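Local coordinates for type III secretion system effector protein ExoU (Pseudomonas fluorescens, PDB 4QMK) that probably acts as a patatin-like phospholipase delivered by type III secretion, with a phosphatidylinositol 4,5-bisphosphate-binding domain that directs it to the plasma membrane, at residues A221-L233 with F260-A273. Sequence-based numbering, arbitrary orientation.
Sequences AGGGATFRDLEVL and FNANLTPDMDIGRA
Phe-227 drives its ring between Asn-261 and Ile-270. Ile-270 CG2 sits over one face, 4.0 Å from the ring centroid, a CH-pi contact; the backbone of Phe-260 and Asn-261 lies over the opposite face, and Ala-273 CB meets the edge. Phe-227 CG lies anti to its carbonyl carbon (chi1 -67°), which swings the flat ring into this slot. Ala-262, with only a methyl, packs its CB against Phe-227 CB at 4.3 Å, so the backbones can approach.

Backbone bonds tie the first turn of each helix to the loop leading into the other: Ile-270 N donates to Ala-225 O (3.1 Å, 163°), Arg-228 N to a lone pair of Pro-266 O (2.9 Å). Thr-226 and Asp-269 form a single beta bridge. Both are N-caps, whose oxygens accept otherwise unpaired first-turn N-H groups: Thr-226 shares a capping box with Asp-229; Asp-269 OD2 takes Arg-272 N. In the patatin-like domain this pairs the starts of helices 227-236 and 270-278 where the chain leaves strand 254-260, outermost in this chain's mixed sheet.

Flat and cationic, the Arg-228 guanidinium lays one face on Pro-266 CB and turns an edge to Asp-267 OD1, a salt bridge whose hydrogen bonds, from NE (3.4 Å) and NH2 (3.5 Å), are weak. Asp-269 OD2 pairs with Arg-189; OD1 accepts from two waters, which also donate to Gly-224 O and Ala-225 O.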
ATOM      1  N   ALA A 221      16.396 -14.090   2.155  1.00 68.56           N
ATOM      2  CA  ALA A 221      15.602 -14.888   1.226  1.00 71.11           C
ATOM      3  C   ALA A 221      15.907 -14.488  -0.216  1.00 72.10           C
ATOM      4  O   ALA A 221      16.259 -15.322  -1.061  1.00 80.46           O
ATOM      5  CB  ALA A 221      14.126 -14.700   1.510  1.00 70.33           C
ATOM      6  N   GLY A 222      15.827 -13.199  -0.479  1.00 68.05           N
ATOM      7  CA  GLY A 222      16.046 -12.701  -1.824  1.00 64.58           C
ATOM      8  C   GLY A 222      15.251 -11.462  -2.160  1.00 59.55           C
ATOM      9  O   GLY A 222      15.192 -11.093  -3.320  1.00 60.23           O
ATOM     10  N   GLY A 223      14.628 -10.834  -1.153  1.00 55.15           N
ATOM     11  CA  GLY A 223      13.876  -9.591  -1.340  1.00 51.30           C
ATOM     12  C   GLY A 223      14.821  -8.408  -1.470  1.00 47.29           C
ATOM     13  O   GLY A 223      15.916  -8.412  -0.935  1.00 48.30           O
ATOM     14  N   GLY A 224      14.422  -7.407  -2.223  1.00 47.74           N
ATOM     15  CA  GLY A 224      15.272  -6.238  -2.431  1.00 45.86           C
ATOM     16  C   GLY A 224      14.979  -5.191  -1.392  1.00 43.14           C
ATOM     17  O   GLY A 224      13.921  -5.207  -0.780  1.00 46.88           O
ATOM     18  N   ALA A 225      15.914  -4.282  -1.173  1.00 40.67           N
ATOM     19  CA  ALA A 225      15.671  -3.188  -0.237  1.00 42.73           C
ATOM     20  C   ALA A 225      14.644  -2.179  -0.791  1.00 41.78           C
ATOM     21  O   ALA A 225      14.621  -1.891  -2.000  1.00 39.58           O
ATOM     22  CB  ALA A 225      16.964  -2.465   0.074  1.00 43.99           C
ATOM     23  N   THR A 226      13.792  -1.683   0.098  1.00 39.54           N
ATOM     24  CA  THR A 226      12.856  -0.633  -0.248  1.00 38.66           C
ATOM     25  C   THR A 226      13.308   0.646   0.401  1.00 37.64           C
ATOM     26  O   THR A 226      14.219   0.647   1.227  1.00 42.11           O
ATOM     27  CB  THR A 226      11.446  -0.918   0.244  1.00 40.45           C
ATOM     28  OG1 THR A 226      11.470  -1.156   1.662  1.00 41.79           O
ATOM     29  CG2 THR A 226      10.858  -2.111  -0.483  1.00 41.72           C
ATOM     30  N   PHE A 227      12.654   1.739   0.040  1.00 32.80           N
ATOM     31  CA  PHE A 227      12.937   3.034   0.613  1.00 29.27           C
ATOM     32  C   PHE A 227      12.644   3.040   2.102  1.00 29.74           C
ATOM     33  O   PHE A 227      13.355   3.667   2.852  1.00 27.22           O
ATOM     34  CB  PHE A 227      12.087   4.129  -0.070  1.00 29.86           C
ATOM     35  CG  PHE A 227      12.451   4.378  -1.514  1.00 25.58           C
ATOM     36  CD1 PHE A 227      13.428   5.236  -1.842  1.00 25.09           C
ATOM     37  CD2 PHE A 227      11.804   3.743  -2.508  1.00 26.51           C
ATOM     38  CE1 PHE A 227      13.787   5.460  -3.159  1.00 24.80           C
ATOM     39  CE2 PHE A 227      12.151   3.962  -3.846  1.00 26.58           C
ATOM     40  CZ  PHE A 227      13.126   4.826  -4.163  1.00 24.41           C
ATOM     41  N   ARG A 228      11.607   2.327   2.524  1.00 33.25           N
ATOM     42  CA  ARG A 228      11.258   2.278   3.938  1.00 39.27           C
ATOM     43  C   ARG A 228      12.314   1.545   4.725  1.00 42.90           C
ATOM     44  O   ARG A 228      12.527   1.872   5.883  1.00 47.68           O
ATOM     45  CB  ARG A 228       9.883   1.620   4.231  1.00 46.05           C
ATOM     46  CG  ARG A 228       9.351   1.989   5.636  1.00 54.03           C
ATOM     47  CD  ARG A 228       8.299   1.032   6.216  1.00 63.74           C
ATOM     48  NE  ARG A 228       7.039   0.964   5.458  1.00 73.92           N
ATOM     49  CZ  ARG A 228       6.078   1.903   5.473  1.00 75.64           C
ATOM     50  NH1 ARG A 228       6.228   3.033   6.164  1.00 78.50           N
ATOM     51  NH2 ARG A 228       4.970   1.731   4.759  1.00 69.13           N
ATOM     52  N   ASP A 229      12.928   0.519   4.138  1.00 42.57           N
ATOM     53  CA  ASP A 229      13.964  -0.205   4.836  1.00 43.70           C
ATOM     54  C   ASP A 229      15.092   0.715   5.111  1.00 40.81           C
ATOM     55  O   ASP A 229      15.649   0.712   6.206  1.00 42.59           O
ATOM     56  CB  ASP A 229      14.513  -1.366   4.000  1.00 50.17           C
ATOM     57  CG  ASP A 229      13.552  -2.493   3.875  1.00 57.55           C
ATOM     58  OD1 ASP A 229      12.712  -2.662   4.798  1.00 68.48           O
ATOM     59  OD2 ASP A 229      13.610  -3.204   2.844  1.00 61.28           O
ATOM     60  N   LEU A 230      15.488   1.452   4.080  1.00 38.06           N
ATOM     61  CA  LEU A 230      16.586   2.383   4.209  1.00 37.87           C
ATOM     62  C   LEU A 230      16.335   3.388   5.331  1.00 36.76           C
ATOM     63  O   LEU A 230      17.154   3.526   6.209  1.00 38.08           O
ATOM     64  CB  LEU A 230      16.865   3.070   2.863  1.00 38.94           C
ATOM     65  CG  LEU A 230      17.601   2.219   1.812  1.00 37.85           C
ATOM     66  CD1 LEU A 230      17.934   3.044   0.587  1.00 39.00           C
ATOM     67  CD2 LEU A 230      18.886   1.662   2.356  1.00 35.79           C
ATOM     68  N   GLU A 231      15.178   4.030   5.335  1.00 39.01           N
ATOM     69  CA  GLU A 231      14.821   4.964   6.408  1.00 47.18           C
ATOM     70  C   GLU A 231      14.980   4.335   7.807  1.00 45.90           C
ATOM     71  O   GLU A 231      15.610   4.913   8.683  1.00 47.61           O
ATOM     72  CB  GLU A 231      13.381   5.434   6.234  1.00 53.21           C
ATOM     73  CG  GLU A 231      12.789   6.203   7.409  1.00 64.08           C
ATOM     74  CD  GLU A 231      11.260   6.193   7.349  1.00 83.48           C
ATOM     75  OE1 GLU A 231      10.656   5.137   7.671  1.00 91.81           O
ATOM     76  OE2 GLU A 231      10.658   7.237   6.983  1.00 88.64           O
ATOM     77  N   VAL A 232      14.374   3.173   8.002  1.00 43.02           N
ATOM     78  CA  VAL A 232      14.444   2.433   9.269  1.00 45.27           C
ATOM     79  C   VAL A 232      15.876   2.062   9.661  1.00 46.61           C
ATOM     80  O   VAL A 232      16.326   2.317  10.794  1.00 47.78           O
ATOM     81  CB  VAL A 232      13.619   1.145   9.187  1.00 44.55           C
ATOM     82  CG1 VAL A 232      13.937   0.240  10.356  1.00 48.70           C
ATOM     83  CG2 VAL A 232      12.122   1.471   9.156  1.00 45.43           C
ATOM     84  N   LEU A 233      16.600   1.507   8.701  1.00 43.78           N
ATOM     85  CA  LEU A 233      17.962   1.128   8.920  1.00 41.45           C
ATOM     86  C   LEU A 233      18.865   2.304   9.261  1.00 42.59           C
ATOM     87  O   LEU A 233      19.786   2.151  10.069  1.00 40.25           O
ATOM     88  CB  LEU A 233      18.489   0.455   7.670  1.00 41.76           C
ATOM     89  CG  LEU A 233      17.981  -0.931   7.393  1.00 41.13           C
ATOM     90  CD1 LEU A 233      18.600  -1.449   6.103  1.00 42.04           C
ATOM     91  CD2 LEU A 233      18.329  -1.837   8.552  1.00 44.10           C
ATOM     92  N   PHE A 260      10.619   9.186  -6.031  1.00 22.46           N
ATOM     93  CA  PHE A 260      10.499   7.999  -5.228  1.00 23.12           C
ATOM     94  C   PHE A 260      11.254   8.261  -3.935  1.00 22.73           C
ATOM     95  O   PHE A 260      12.357   8.763  -3.974  1.00 25.60           O
ATOM     96  CB  PHE A 260      11.164   6.841  -5.929  1.00 24.01           C
ATOM     97  CG  PHE A 260      10.567   6.484  -7.264  1.00 22.83           C
ATOM     98  CD1 PHE A 260       9.408   5.737  -7.335  1.00 25.74           C
ATOM     99  CD2 PHE A 260      11.193   6.816  -8.396  1.00 22.13           C
ATOM    100  CE1 PHE A 260       8.835   5.422  -8.548  1.00 26.32           C
ATOM    101  CE2 PHE A 260      10.651   6.501  -9.629  1.00 24.45           C
ATOM    102  CZ  PHE A 260       9.465   5.808  -9.701  1.00 25.95           C
ATOM    103  N   ASN A 261      10.673   7.917  -2.808  1.00 23.00           N
ATOM    104  CA  ASN A 261      11.308   8.030  -1.494  1.00 24.53           C
ATOM    105  C   ASN A 261      10.428   7.372  -0.398  1.00 26.67           C
ATOM    106  O   ASN A 261       9.351   6.830  -0.695  1.00 26.31           O
ATOM    107  CB  ASN A 261      11.581   9.487  -1.155  1.00 26.35           C
ATOM    108  CG  ASN A 261      10.295  10.343  -1.044  1.00 27.77           C
ATOM    109  OD1 ASN A 261       9.178   9.846  -0.788  1.00 27.58           O
ATOM    110  ND2 ASN A 261      10.462  11.627  -1.258  1.00 25.80           N
ATOM    111  N   ALA A 262      10.845   7.440   0.857  1.00 28.81           N
ATOM    112  CA  ALA A 262      10.113   6.721   1.913  1.00 31.69           C
ATOM    113  C   ALA A 262       8.721   7.273   2.172  1.00 36.98           C
ATOM    114  O   ALA A 262       7.830   6.545   2.619  1.00 40.22           O
ATOM    115  CB  ALA A 262      10.903   6.690   3.192  1.00 31.47           C
ATOM    116  N   ASN A 263       8.522   8.546   1.880  0.50 39.73           N
ATOM    117  CA  ASN A 263       7.230   9.158   2.117  0.50 42.35           C
ATOM    118  C   ASN A 263       6.166   8.861   1.036  0.50 41.85           C
ATOM    119  O   ASN A 263       5.018   8.549   1.369  0.50 44.67           O
ATOM    120  CB  ASN A 263       7.420  10.652   2.383  0.50 46.03           C
ATOM    121  CG  ASN A 263       8.077  10.922   3.746  0.50 52.82           C
ATOM    122  OD1 ASN A 263       8.463   9.986   4.476  0.50 55.14           O
ATOM    123  ND2 ASN A 263       8.216  12.199   4.090  0.50 54.00           N
ATOM    124  N   LEU A 264       6.537   8.890  -0.242  1.00 38.60           N
ATOM    125  CA  LEU A 264       5.567   8.625  -1.322  1.00 36.56           C
ATOM    126  C   LEU A 264       5.448   7.170  -1.745  1.00 37.51           C
ATOM    127  O   LEU A 264       4.376   6.734  -2.204  1.00 38.66           O
ATOM    128  CB  LEU A 264       5.966   9.419  -2.565  1.00 36.21           C
ATOM    129  CG  LEU A 264       5.822  10.936  -2.585  1.00 36.11           C
ATOM    130  CD1 LEU A 264       6.868  11.574  -3.488  1.00 34.80           C
ATOM    131  CD2 LEU A 264       4.416  11.306  -3.033  1.00 36.49           C
ATOM    132  N   THR A 265       6.565   6.433  -1.658  1.00 37.78           N
ATOM    133  CA  THR A 265       6.666   5.059  -2.203  1.00 36.04           C
ATOM    134  C   THR A 265       7.507   4.190  -1.260  1.00 36.59           C
ATOM    135  O   THR A 265       8.462   3.546  -1.682  1.00 33.53           O
ATOM    136  CB  THR A 265       7.338   5.082  -3.587  1.00 34.71           C
ATOM    137  OG1 THR A 265       8.733   5.466  -3.471  1.00 31.96           O
ATOM    138  CG2 THR A 265       6.659   6.070  -4.458  1.00 34.62           C
ATOM    139  N   PRO A 266       7.096   4.128   0.017  1.00 37.55           N
ATOM    140  CA  PRO A 266       7.826   3.423   1.029  1.00 35.80           C
ATOM    141  C   PRO A 266       8.157   1.987   0.684  1.00 38.92           C
ATOM    142  O   PRO A 266       9.292   1.546   0.923  1.00 39.53           O
ATOM    143  CB  PRO A 266       6.898   3.470   2.235  1.00 36.92           C
ATOM    144  CG  PRO A 266       5.530   3.682   1.691  1.00 38.17           C
ATOM    145  CD  PRO A 266       5.761   4.554   0.497  1.00 39.19           C
ATOM    146  N   ASP A 267       7.193   1.247   0.146  1.00 41.32           N
ATOM    147  CA  ASP A 267       7.395  -0.168  -0.104  1.00 42.70           C
ATOM    148  C   ASP A 267       7.963  -0.483  -1.495  1.00 42.19           C
ATOM    149  O   ASP A 267       7.930  -1.617  -1.943  1.00 47.37           O
ATOM    150  CB  ASP A 267       6.084  -0.909   0.117  1.00 45.31           C
ATOM    151  CG  ASP A 267       5.531  -0.733   1.548  1.00 53.78           C
ATOM    152  OD1 ASP A 267       6.326  -0.597   2.533  1.00 53.91           O
ATOM    153  OD2 ASP A 267       4.275  -0.751   1.675  1.00 53.98           O
ATOM    154  N   MET A 268       8.490   0.502  -2.183  1.00 38.56           N
ATOM    155  CA  MET A 268       9.010   0.231  -3.497  1.00 38.31           C
ATOM    156  C   MET A 268      10.457  -0.161  -3.484  1.00 35.49           C
ATOM    157  O   MET A 268      11.236   0.395  -2.732  1.00 34.61           O
ATOM    158  CB  MET A 268       8.903   1.445  -4.395  1.00 42.92           C
ATOM    159  CG  MET A 268       9.072   1.017  -5.835  1.00 43.74           C
ATOM    160  SD  MET A 268       9.111   2.398  -6.869  1.00 53.07           S
ATOM    161  CE  MET A 268       8.908   1.633  -8.479  1.00 48.08           C
ATOM    162  N   ASP A 269      10.799  -1.083  -4.376  1.00 33.86           N
ATOM    163  CA  ASP A 269      12.127  -1.582  -4.550  1.00 33.65           C
ATOM    164  C   ASP A 269      12.954  -0.473  -5.114  1.00 31.75           C
ATOM    165  O   ASP A 269      12.527   0.205  -6.062  1.00 29.56           O
ATOM    166  CB  ASP A 269      12.088  -2.746  -5.545  1.00 38.47           C
ATOM    167  CG  ASP A 269      13.422  -3.412  -5.706  1.00 43.57           C
ATOM    168  OD1 ASP A 269      13.777  -4.255  -4.863  1.00 52.20           O
ATOM    169  OD2 ASP A 269      14.124  -3.112  -6.692  1.00 48.71           O
ATOM    170  N   ILE A 270      14.138  -0.265  -4.549  1.00 31.36           N
ATOM    171  CA  ILE A 270      14.985   0.852  -4.988  1.00 30.91           C
ATOM    172  C   ILE A 270      15.595   0.643  -6.352  1.00 32.04           C
ATOM    173  O   ILE A 270      15.816   1.603  -7.096  1.00 31.85           O
ATOM    174  CB  ILE A 270      16.043   1.234  -3.946  1.00 31.08           C
ATOM    175  CG1 ILE A 270      17.074   0.143  -3.732  1.00 32.11           C
ATOM    176  CG2 ILE A 270      15.366   1.488  -2.593  1.00 36.68           C
ATOM    177  CD1 ILE A 270      18.117   0.521  -2.687  1.00 30.92           C
ATOM    178  N   GLY A 271      15.854  -0.613  -6.699  1.00 34.39           N
ATOM    179  CA  GLY A 271      16.453  -0.941  -7.994  1.00 34.09           C
ATOM    180  C   GLY A 271      15.523  -0.578  -9.116  1.00 33.19           C
ATOM    181  O   GLY A 271      15.909   0.093 -10.084  1.00 31.26           O
ATOM    182  N   ARG A 272      14.284  -0.988  -8.945  1.00 33.36           N
ATOM    183  CA  ARG A 272      13.232  -0.706  -9.903  1.00 34.16           C
ATOM    184  C   ARG A 272      13.058   0.825 -10.022  1.00 35.99           C
ATOM    185  O   ARG A 272      12.934   1.344 -11.141  1.00 38.27           O
ATOM    186  CB  ARG A 272      11.961  -1.453  -9.459  1.00 36.39           C
ATOM    187  CG  ARG A 272      10.692  -1.306 -10.297  1.00 41.21           C
ATOM    188  CD  ARG A 272      10.905  -1.374 -11.799  1.00 42.78           C
ATOM    189  NE  ARG A 272      11.334  -2.684 -12.253  1.00 48.64           N
ATOM    190  CZ  ARG A 272      10.532  -3.672 -12.633  1.00 48.91           C
ATOM    191  NH1 ARG A 272       9.216  -3.555 -12.622  1.00 48.44           N
ATOM    192  NH2 ARG A 272      11.080  -4.801 -13.025  1.00 53.13           N
ATOM    193  N   ALA A 273      13.102   1.544  -8.886  1.00 35.69           N
ATOM    194  CA  ALA A 273      12.962   2.993  -8.866  1.00 33.50           C
ATOM    195  C   ALA A 273      14.027   3.655  -9.687  1.00 33.75           C
ATOM    196  O   ALA A 273      13.766   4.659 -10.373  1.00 29.69           O
ATOM    197  CB  ALA A 273      13.089   3.516  -7.451  1.00 34.77           C
TER
HETATM  198  O   HOH W   1      12.285  -5.154  -2.986  1.00 54.66           O
HETATM  199  O   HOH W   2      16.174  -3.286  -4.352  1.00 47.31           O
HETATM  200  O   HOH W   3       8.839  -1.661   2.549  1.00 45.15           O
HETATM  201  O   HOH W   4       8.431   5.363   5.845  1.00 45.72           O